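Local coordinates for protein sulfatase (Bacteroides fragilis CAG:558, PDB 6USS) that binds a calcium ion and probably hydrolyses aryl sulfate esters, at residues L237-A242 against F253-A258; K241-A246 against G300-W305; H245-N250 against N309-N314. The protein carries 1 engineered substitution. One frame throughout, in Å; residues are numbered along the deposited sequence.

Overall arrangement
Helix 231-247 takes part in all three contacts, which follow one another along its length. Interaction 1 closes a short loop: the chain leaves the helix, turns, and enters strand 253-258, which packs back against 237-242. Interaction 2 begins where interaction 1 leaves off, sharing Lys241 and Ala242, and spans 53 residues to reach 300-305 on helix 283-308. Interaction 3, starting from 245-250, ends in the loop that links helix 283-308 to strand 315-321, and its span crosses that of interaction 1. Interaction 1 ties helix 231-247 to the mixed sheet, interaction 2 ties it to helix 283-308, and interaction 3, at the surface, ties 245-250 to the loop after that second helix.

Interaction 1 of 3, residues L237-A242 against F253-A258; sequences LEAIKA and FFLYMA
Glu238 OE2, on the helix that lays Ala239 against Met257 and Leu255, is held by two groups: Lys241 NZ, in a salt bridge of 2.8 Å, and the hydroxyl of Tyr224. The lysine, one helical turn further on, meets the syn side of the carboxylate, 24° out of its plane, while Lys223 adds only a long, weak ion pair. Glutamate and lysine three residues apart suit the outer side of such a helix.

The inner side belongs to the alpha/beta core of the sulfatase fold. Here helix 231-247 is followed directly by strand 253-258, which lies between the parallel strands 35-41 and 159-164, and the helix packs on the sheet, running roughly against the direction of the strand. Ala239 is the residue that meets it. Having nothing beyond CB, it allows the backbones a close approach, with Ala239 CA 7.7 Å from Met257 CA.

Met257 reaches across to it. Its CG is anti to the backbone N (chi1 -173°), and a bend at chi2 then carries the thioether over to the helix, placing Met257 SD 3.7 Å from Ala239 CB; the terminal CE follows at 4.1 Å from the same methyl. A flexible, apolar chain fits this place well, since it also touches Cys163 of the adjacent strand and Leu302 of helix 283-308. Phe254 and Tyr256, alternating with these residues, instead pack on Ile36, Leu38 and Phe183. The side chain of Met257 is about 11 Å from that of Asp42, a calcium ligand. Leu255 completes the contact more loosely, its CD2 lying 4.4 Å from Ala239 CB.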
loop_
_atom_site.group_PDB
_atom_site.type_symbol
_atom_site.label_atom_id
_atom_site.label_comp_id
_atom_site.label_asym_id
_atom_site.label_seq_id
_atom_site.Cartn_x
_atom_site.Cartn_y
_atom_site.Cartn_z
ATOM N N LEU A 237 13.720 0.611 -15.659
ATOM C CA LEU A 237 14.722 1.024 -14.683
ATOM C C LEU A 237 14.129 1.141 -13.283
ATOM O O LEU A 237 14.794 0.790 -12.299
ATOM C CB LEU A 237 15.371 2.340 -15.102
ATOM C CG LEU A 237 16.154 2.225 -16.405
ATOM C CD1 LEU A 237 16.291 3.616 -17.034
ATOM C CD2 LEU A 237 17.518 1.565 -16.177
ATOM N N GLU A 238 12.880 1.618 -13.164
ATOM C CA GLU A 238 12.264 1.667 -11.838
ATOM C C GLU A 238 11.881 0.278 -11.348
ATOM O O GLU A 238 11.950 0.004 -10.146
ATOM C CB GLU A 238 11.048 2.587 -11.842
ATOM C CG GLU A 238 11.403 4.024 -12.172
ATOM C CD GLU A 238 12.260 4.701 -11.090
ATOM O OE1 GLU A 238 11.810 4.789 -9.918
ATOM O OE2 GLU A 238 13.387 5.143 -11.418
ATOM N N ALA A 239 11.484 -0.612 -12.254
ATOM C CA ALA A 239 11.269 -1.996 -11.853
ATOM C C ALA A 239 12.565 -2.622 -11.350
ATOM O O ALA A 239 12.565 -3.378 -10.367
ATOM C CB ALA A 239 10.699 -2.809 -13.015
ATOM N N ILE A 240 13.688 -2.314 -12.001
ATOM C CA ILE A 240 14.938 -2.904 -11.552
ATOM C C ILE A 240 15.272 -2.426 -10.139
ATOM O O ILE A 240 15.676 -3.229 -9.286
ATOM C CB ILE A 240 16.059 -2.623 -12.570
ATOM C CG1 ILE A 240 15.802 -3.466 -13.834
ATOM C CG2 ILE A 240 17.420 -2.938 -11.966
ATOM C CD1 ILE A 240 16.973 -3.554 -14.797
ATOM N N LYS A 241 15.054 -1.134 -9.838
ATOM C CA LYS A 241 15.321 -0.702 -8.467
ATOM C C LYS A 241 14.328 -1.277 -7.478
ATOM O O LYS A 241 14.692 -1.501 -6.322
ATOM C CB LYS A 241 15.343 0.829 -8.327
ATOM C CG LYS A 241 16.081 1.580 -9.408
ATOM C CD LYS A 241 15.607 3.037 -9.444
ATOM C CE LYS A 241 16.571 3.945 -10.219
ATOM N NZ LYS A 241 15.964 5.313 -10.363
ATOM N N ALA A 242 13.085 -1.508 -7.890
ATOM C CA ALA A 242 12.163 -2.140 -6.958
ATOM C C ALA A 242 12.614 -3.554 -6.624
ATOM O O ALA A 242 12.385 -4.033 -5.502
ATOM C CB ALA A 242 10.747 -2.158 -7.523
ATOM N N PHE A 253 8.977 -12.352 -3.912
ATOM C CA PHE A 253 8.313 -11.199 -4.492
ATOM C C PHE A 253 7.389 -11.607 -5.637
ATOM O O PHE A 253 7.472 -12.705 -6.204
ATOM C CB PHE A 253 9.329 -10.146 -4.964
ATOM C CG PHE A 253 10.186 -10.579 -6.128
ATOM C CD1 PHE A 253 9.696 -10.552 -7.436
ATOM C CD2 PHE A 253 11.503 -10.964 -5.926
ATOM C CE1 PHE A 253 10.498 -10.933 -8.495
ATOM C CE2 PHE A 253 12.314 -11.341 -6.991
ATOM C CZ PHE A 253 11.818 -11.333 -8.266
ATOM N N PHE A 254 6.488 -10.693 -5.952
ATOM C CA PHE A 254 5.638 -10.801 -7.121
ATOM C C PHE A 254 5.710 -9.441 -7.791
ATOM O O PHE A 254 5.380 -8.426 -7.170
ATOM C CB PHE A 254 4.214 -11.171 -6.725
ATOM C CG PHE A 254 3.223 -10.995 -7.820
ATOM C CD1 PHE A 254 3.205 -11.854 -8.903
ATOM C CD2 PHE A 254 2.291 -9.963 -7.770
ATOM C CE1 PHE A 254 2.264 -11.695 -9.924
ATOM C CE2 PHE A 254 1.354 -9.791 -8.794
ATOM C CZ PHE A 254 1.340 -10.661 -9.865
ATOM N N LEU A 255 6.213 -9.408 -9.014
ATOM C CA LEU A 255 6.276 -8.192 -9.800
ATOM C C LEU A 255 5.247 -8.286 -10.917
ATOM O O LEU A 255 5.335 -9.177 -11.765
ATOM C CB LEU A 255 7.675 -8.001 -10.371
ATOM C CG LEU A 255 7.773 -6.932 -11.464
ATOM C CD1 LEU A 255 7.297 -5.620 -10.934
ATOM C CD2 LEU A 255 9.209 -6.806 -11.981
ATOM N N TYR A 256 4.272 -7.381 -10.911
ATOM C CA TYR A 256 3.328 -7.260 -12.026
ATOM C C TYR A 256 3.877 -6.194 -12.963
ATOM O O TYR A 256 3.610 -5.001 -12.808
ATOM C CB TYR A 256 1.926 -6.903 -11.540
ATOM C CG TYR A 256 0.866 -6.746 -12.636
ATOM C CD1 TYR A 256 0.797 -7.620 -13.722
ATOM C CD2 TYR A 256 -0.092 -5.734 -12.555
ATOM C CE1 TYR A 256 -0.202 -7.479 -14.716
ATOM C CE2 TYR A 256 -1.081 -5.590 -13.525
ATOM C CZ TYR A 256 -1.135 -6.464 -14.605
ATOM O OH TYR A 256 -2.129 -6.289 -15.552
ATOM N N MET A 257 4.664 -6.629 -13.946
ATOM C CA MET A 257 5.263 -5.715 -14.921
ATOM C C MET A 257 4.268 -5.522 -16.055
ATOM O O MET A 257 4.210 -6.317 -16.989
ATOM C CB MET A 257 6.589 -6.270 -15.424
ATOM C CG MET A 257 7.364 -5.314 -16.302
ATOM S SD MET A 257 8.117 -4.021 -15.301
ATOM C CE MET A 257 8.699 -2.880 -16.565
ATOM N N ALA A 258 3.474 -4.450 -15.975
ATOM C CA ALA A 258 2.369 -4.214 -16.904
ATOM C C ALA A 258 2.679 -2.984 -17.755
ATOM O O ALA A 258 2.389 -1.858 -17.353
ATOM C CB ALA A 258 1.050 -4.054 -16.147
#

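Interaction 2 of 3, residues K241-A246 against G300-W305; sequences KALNHA and GDLMDW
One hydrogen bond joins the two helices: Trp305 NE1 donates to Asn244 OD1 at 2.9 Å, with an N-H...O angle of 153°. The oxygen lies in the plane of the indole, at its edge, but the amide is turned so that the donor stands 47° above the carbonyl plane. An asparagine at the margin of the interface can thus satisfy the polar atom of a largely buried tryptophan.

The second interaction is CH-pi. Trp305 CG is anti to the backbone N (chi1 -176°), and the ring extends toward the other helix, where Leu243 covers one face. Leu243 CB sits 3.7 Å from the centroid of the six-membered ring, and the branch atom Leu243 CD1 lies 3.6 Å from Trp305 CE3.

Plain apolar packing supplies the rest, with Leu243 CD1 4.2 Å from Leu302 CD2. The segment axes are nearly parallel and 11.7 Å apart, a wide spacing that a large indole spans well.

Ile240 of helix 231-247 touches both Trp305 and Leu302. Strand 253-258 packs against the pair of helices, with Phe253 on Leu243.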
loop_
_atom_site.group_PDB
_atom_site.type_symbol
_atom_site.label_atom_id
_atom_site.label_comp_id
_atom_site.label_asym_id
_atom_site.label_seq_id
_atom_site.Cartn_x
_atom_site.Cartn_y
_atom_site.Cartn_z
ATOM N N LYS A 241 15.054 -1.134 -9.838
ATOM C CA LYS A 241 15.321 -0.702 -8.467
ATOM C C LYS A 241 14.328 -1.277 -7.478
ATOM O O LYS A 241 14.692 -1.501 -6.322
ATOM C CB LYS A 241 15.343 0.829 -8.327
ATOM C CG LYS A 241 16.081 1.580 -9.408
ATOM C CD LYS A 241 15.607 3.037 -9.444
ATOM C CE LYS A 241 16.571 3.945 -10.219
ATOM N NZ LYS A 241 15.964 5.313 -10.363
ATOM N N ALA A 242 13.085 -1.508 -7.890
ATOM C CA ALA A 242 12.163 -2.140 -6.958
ATOM C C ALA A 242 12.614 -3.554 -6.624
ATOM O O ALA A 242 12.385 -4.033 -5.502
ATOM C CB ALA A 242 10.747 -2.158 -7.523
ATOM N N LEU A 243 13.279 -4.214 -7.582
ATOM C CA LEU A 243 13.781 -5.569 -7.401
ATOM C C LEU A 243 15.050 -5.589 -6.549
ATOM O O LEU A 243 15.227 -6.486 -5.710
ATOM C CB LEU A 243 14.050 -6.202 -8.766
ATOM C CG LEU A 243 12.842 -6.696 -9.556
ATOM C CD1 LEU A 243 13.278 -7.327 -10.876
ATOM C CD2 LEU A 243 12.052 -7.695 -8.732
ATOM N N ASN A 244 15.947 -4.618 -6.749
ATOM C CA ASN A 244 17.090 -4.506 -5.851
ATOM C C ASN A 244 16.628 -4.289 -4.411
ATOM O O ASN A 244 17.098 -4.970 -3.494
ATOM C CB ASN A 244 18.020 -3.397 -6.335
ATOM C CG ASN A 244 18.780 -3.796 -7.603
ATOM O OD1 ASN A 244 19.170 -4.957 -7.769
ATOM N ND2 ASN A 244 18.973 -2.844 -8.510
ATOM N N HIS A 245 15.663 -3.393 -4.201
ATOM C CA HIS A 245 15.092 -3.209 -2.870
ATOM C C HIS A 245 14.487 -4.509 -2.349
ATOM O O HIS A 245 14.639 -4.839 -1.166
ATOM C CB HIS A 245 14.042 -2.091 -2.903
ATOM C CG HIS A 245 13.915 -1.324 -1.624
ATOM N ND1 HIS A 245 13.638 0.028 -1.595
ATOM C CD2 HIS A 245 14.012 -1.716 -0.328
ATOM C CE1 HIS A 245 13.588 0.437 -0.337
ATOM N NE2 HIS A 245 13.810 -0.603 0.453
ATOM N N ALA A 246 13.822 -5.277 -3.225
ATOM C CA ALA A 246 13.203 -6.535 -2.801
ATOM C C ALA A 246 14.239 -7.562 -2.343
ATOM O O ALA A 246 13.935 -8.423 -1.507
ATOM C CB ALA A 246 12.355 -7.115 -3.929
ATOM N N GLY A 300 14.102 -8.578 -21.782
ATOM C CA GLY A 300 15.491 -8.977 -21.660
ATOM C C GLY A 300 16.167 -8.382 -20.439
ATOM O O GLY A 300 16.932 -9.062 -19.754
ATOM N N ASP A 301 15.884 -7.109 -20.145
ATOM C CA ASP A 301 16.571 -6.430 -19.047
ATOM C C ASP A 301 16.215 -7.046 -17.697
ATOM O O ASP A 301 17.087 -7.200 -16.832
ATOM C CB ASP A 301 16.243 -4.933 -19.045
ATOM C CG ASP A 301 16.854 -4.186 -20.226
ATOM O OD1 ASP A 301 17.827 -4.678 -20.834
ATOM O OD2 ASP A 301 16.364 -3.080 -20.536
ATOM N N LEU A 302 14.939 -7.390 -17.493
ATOM C CA LEU A 302 14.560 -8.114 -16.284
ATOM C C LEU A 302 15.157 -9.524 -16.272
ATOM O O LEU A 302 15.604 -10.009 -15.224
ATOM C CB LEU A 302 13.034 -8.163 -16.158
ATOM C CG LEU A 302 12.366 -6.792 -16.111
ATOM C CD1 LEU A 302 10.834 -6.895 -16.198
ATOM C CD2 LEU A 302 12.808 -6.036 -14.846
ATOM N N MET A 303 15.189 -10.192 -17.431
ATOM C CA MET A 303 15.760 -11.533 -17.484
ATOM C C MET A 303 17.247 -11.510 -17.133
ATOM O O MET A 303 17.743 -12.413 -16.442
ATOM C CB MET A 303 15.527 -12.150 -18.865
ATOM C CG MET A 303 14.074 -12.602 -19.134
ATOM S SD MET A 303 13.689 -12.969 -20.888
ATOM C CE MET A 303 14.511 -14.561 -21.109
ATOM N N ASP A 304 17.969 -10.478 -17.590
ATOM C CA ASP A 304 19.378 -10.344 -17.233
ATOM C C ASP A 304 19.525 -9.980 -15.771
ATOM O O ASP A 304 20.446 -10.462 -15.102
ATOM C CB ASP A 304 20.082 -9.292 -18.098
ATOM C CG ASP A 304 19.949 -9.565 -19.586
ATOM O OD1 ASP A 304 19.637 -10.721 -19.972
ATOM O OD2 ASP A 304 20.159 -8.619 -20.380
ATOM N N TRP A 305 18.627 -9.131 -15.255
ATOM C CA TRP A 305 18.667 -8.816 -13.832
ATOM C C TRP A 305 18.523 -10.085 -13.000
ATOM O O TRP A 305 19.280 -10.298 -12.042
ATOM C CB TRP A 305 17.593 -7.790 -13.456
ATOM C CG TRP A 305 17.721 -7.411 -12.015
ATOM C CD1 TRP A 305 18.444 -6.368 -11.493
ATOM C CD2 TRP A 305 17.156 -8.102 -10.893
ATOM N NE1 TRP A 305 18.346 -6.364 -10.121
ATOM C CE2 TRP A 305 17.556 -7.416 -9.732
ATOM C CE3 TRP A 305 16.346 -9.235 -10.760
ATOM C CZ2 TRP A 305 17.176 -7.826 -8.459
ATOM C CZ3 TRP A 305 15.963 -9.634 -9.489
ATOM C CH2 TRP A 305 16.381 -8.931 -8.357
#

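Interaction 3 of 3, residues H245-N250 against N309-N314; sequences HAKEYN and NGEADN
Lys247, on segment 245-250, stretches across to Asn309 and Glu311, passing obliquely over both side chains. Its partners belong to the exit loop of helix 283-308, a helix-to-strand connection of the alpha/beta fold that continues into strand 315-321. Asn309 is the first residue to leave helical geometry, and Gly310 follows with a positive phi of 70°, a conformation that glycine adopts readily.

The lysine chain bends at chi3 (128°), and its end turns toward the backbone of the loop: NZ makes a weak hydrogen bond of 3.3 Å to Asn309 O. A carbonyl just past a helix C terminus probably carries extra negative potential, which suits an ammonium group. Asn309 presents its CB, 3.7 Å from Lys247 NZ, while its amide nitrogen ND2 turns back to bond Trp305 O.

Glu311 lies across the aliphatic part of the lysine at a slant, its OE1 against the chain carbons. That OE1 is 4.9 Å from Lys247 NZ, too far for a salt bridge, although the opposite charges may still attract weakly. The other oxygen, OE2, has a weak hydrogen bond to Asn35, and the chain rests on Trp305 and Leu306.

Beyond the lysine, Tyr249 OH is hydrogen-bonded to OE2 of Glu176 of the second subunit, so this end of the segment is part of the dimer interface. Two lysine carbons, CG and CE, each lie 3.6 Å from Glu311 OE1.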
loop_
_atom_site.group_PDB
_atom_site.type_symbol
_atom_site.label_atom_id
_atom_site.label_comp_id
_atom_site.label_asym_id
_atom_site.label_seq_id
_atom_site.Cartn_x
_atom_site.Cartn_y
_atom_site.Cartn_z
ATOM N N HIS A 245 15.663 -3.393 -4.201
ATOM C CA HIS A 245 15.092 -3.209 -2.870
ATOM C C HIS A 245 14.487 -4.509 -2.349
ATOM O O HIS A 245 14.639 -4.839 -1.166
ATOM C CB HIS A 245 14.042 -2.091 -2.903
ATOM C CG HIS A 245 13.915 -1.324 -1.624
ATOM N ND1 HIS A 245 13.638 0.028 -1.595
ATOM C CD2 HIS A 245 14.012 -1.716 -0.328
ATOM C CE1 HIS A 245 13.588 0.437 -0.337
ATOM N NE2 HIS A 245 13.810 -0.603 0.453
ATOM N N ALA A 246 13.822 -5.277 -3.225
ATOM C CA ALA A 246 13.203 -6.535 -2.801
ATOM C C ALA A 246 14.239 -7.562 -2.343
ATOM O O ALA A 246 13.935 -8.423 -1.507
ATOM C CB ALA A 246 12.355 -7.115 -3.929
ATOM N N LYS A 247 15.462 -7.489 -2.870
ATOM C CA LYS A 247 16.507 -8.381 -2.393
ATOM C C LYS A 247 16.819 -8.158 -0.909
ATOM O O LYS A 247 17.299 -9.080 -0.244
ATOM C CB LYS A 247 17.759 -8.200 -3.249
ATOM C CG LYS A 247 17.896 -9.173 -4.388
ATOM C CD LYS A 247 19.334 -9.191 -4.898
ATOM C CE LYS A 247 19.897 -10.633 -4.951
ATOM N NZ LYS A 247 21.399 -10.688 -5.133
ATOM N N GLU A 248 16.530 -6.966 -0.370
ATOM C CA GLU A 248 16.757 -6.682 1.049
ATOM C C GLU A 248 15.807 -7.445 1.968
ATOM O O GLU A 248 16.124 -7.636 3.148
ATOM C CB GLU A 248 16.579 -5.188 1.339
ATOM C CG GLU A 248 17.576 -4.256 0.672
ATOM C CD GLU A 248 18.972 -4.388 1.226
ATOM O OE1 GLU A 248 19.127 -4.828 2.390
ATOM O OE2 GLU A 248 19.917 -4.058 0.483
ATOM N N TYR A 249 14.635 -7.842 1.480
ATOM C CA TYR A 249 13.621 -8.448 2.328
ATOM C C TYR A 249 13.675 -9.958 2.199
ATOM O O TYR A 249 13.741 -10.492 1.084
ATOM C CB TYR A 249 12.230 -7.971 1.938
ATOM C CG TYR A 249 12.006 -6.488 1.992
ATOM C CD1 TYR A 249 12.874 -5.636 2.676
ATOM C CD2 TYR A 249 10.884 -5.937 1.379
ATOM C CE1 TYR A 249 12.626 -4.255 2.723
ATOM C CE2 TYR A 249 10.619 -4.590 1.431
ATOM C CZ TYR A 249 11.482 -3.747 2.092
ATOM O OH TYR A 249 11.188 -2.403 2.097
ATOM N N ASN A 250 13.618 -10.649 3.338
ATOM C CA ASN A 250 13.675 -12.109 3.314
ATOM C C ASN A 250 12.264 -12.687 3.134
ATOM O O ASN A 250 11.664 -13.285 4.032
ATOM C CB ASN A 250 14.364 -12.647 4.559
ATOM C CG ASN A 250 14.352 -14.158 4.592
ATOM O OD1 ASN A 250 14.583 -14.812 3.570
ATOM N ND2 ASN A 250 14.020 -14.725 5.749
ATOM N N ASN A 309 21.567 -11.671 -10.429
ATOM C CA ASN A 309 21.361 -11.637 -8.984
ATOM C C ASN A 309 21.010 -13.005 -8.409
ATOM O O ASN A 309 20.532 -13.091 -7.273
ATOM C CB ASN A 309 20.277 -10.623 -8.619
ATOM C CG ASN A 309 20.647 -9.197 -9.013
ATOM O OD1 ASN A 309 21.181 -8.441 -8.205
ATOM N ND2 ASN A 309 20.337 -8.820 -10.252
ATOM N N GLY A 310 21.238 -14.074 -9.165
ATOM C CA GLY A 310 21.004 -15.413 -8.654
ATOM C C GLY A 310 19.549 -15.778 -8.445
ATOM O O GLY A 310 19.250 -16.641 -7.620
ATOM N N GLU A 311 18.631 -15.161 -9.180
ATOM C CA GLU A 311 17.215 -15.396 -8.954
ATOM C C GLU A 311 16.548 -16.186 -10.075
ATOM O O GLU A 311 15.394 -16.596 -9.919
ATOM C CB GLU A 311 16.497 -14.055 -8.747
ATOM C CG GLU A 311 17.145 -13.129 -7.707
ATOM C CD GLU A 311 16.568 -13.327 -6.306
ATOM O OE1 GLU A 311 16.903 -12.530 -5.386
ATOM O OE2 GLU A 311 15.786 -14.296 -6.128
ATOM N N ALA A 312 17.258 -16.447 -11.176
ATOM C CA ALA A 312 16.633 -17.017 -12.366
ATOM C C ALA A 312 16.079 -18.419 -12.119
ATOM O O ALA A 312 15.071 -18.804 -12.730
ATOM C CB ALA A 312 17.640 -17.038 -13.515
ATOM N N ASP A 313 16.707 -19.191 -11.231
ATOM C CA ASP A 313 16.269 -20.561 -11.026
ATOM C C ASP A 313 15.112 -20.665 -10.056
ATOM O O ASP A 313 14.442 -21.698 -10.024
ATOM C CB ASP A 313 17.427 -21.423 -10.535
ATOM C CG ASP A 313 18.500 -21.590 -11.585
ATOM O OD1 ASP A 313 19.697 -21.639 -11.225
ATOM O OD2 ASP A 313 18.140 -21.650 -12.787
ATOM N N ASN A 314 14.844 -19.631 -9.276
ATOM C CA ASN A 314 13.705 -19.667 -8.375
ATOM C C ASN A 314 12.706 -18.555 -8.690
ATOM O O ASN A 314 12.050 -18.027 -7.787
ATOM C CB ASN A 314 14.170 -19.601 -6.922
ATOM C CG ASN A 314 13.125 -20.178 -5.949
ATOM O OD1 ASN A 314 12.294 -21.023 -6.328
ATOM N ND2 ASN A 314 13.155 -19.710 -4.694
#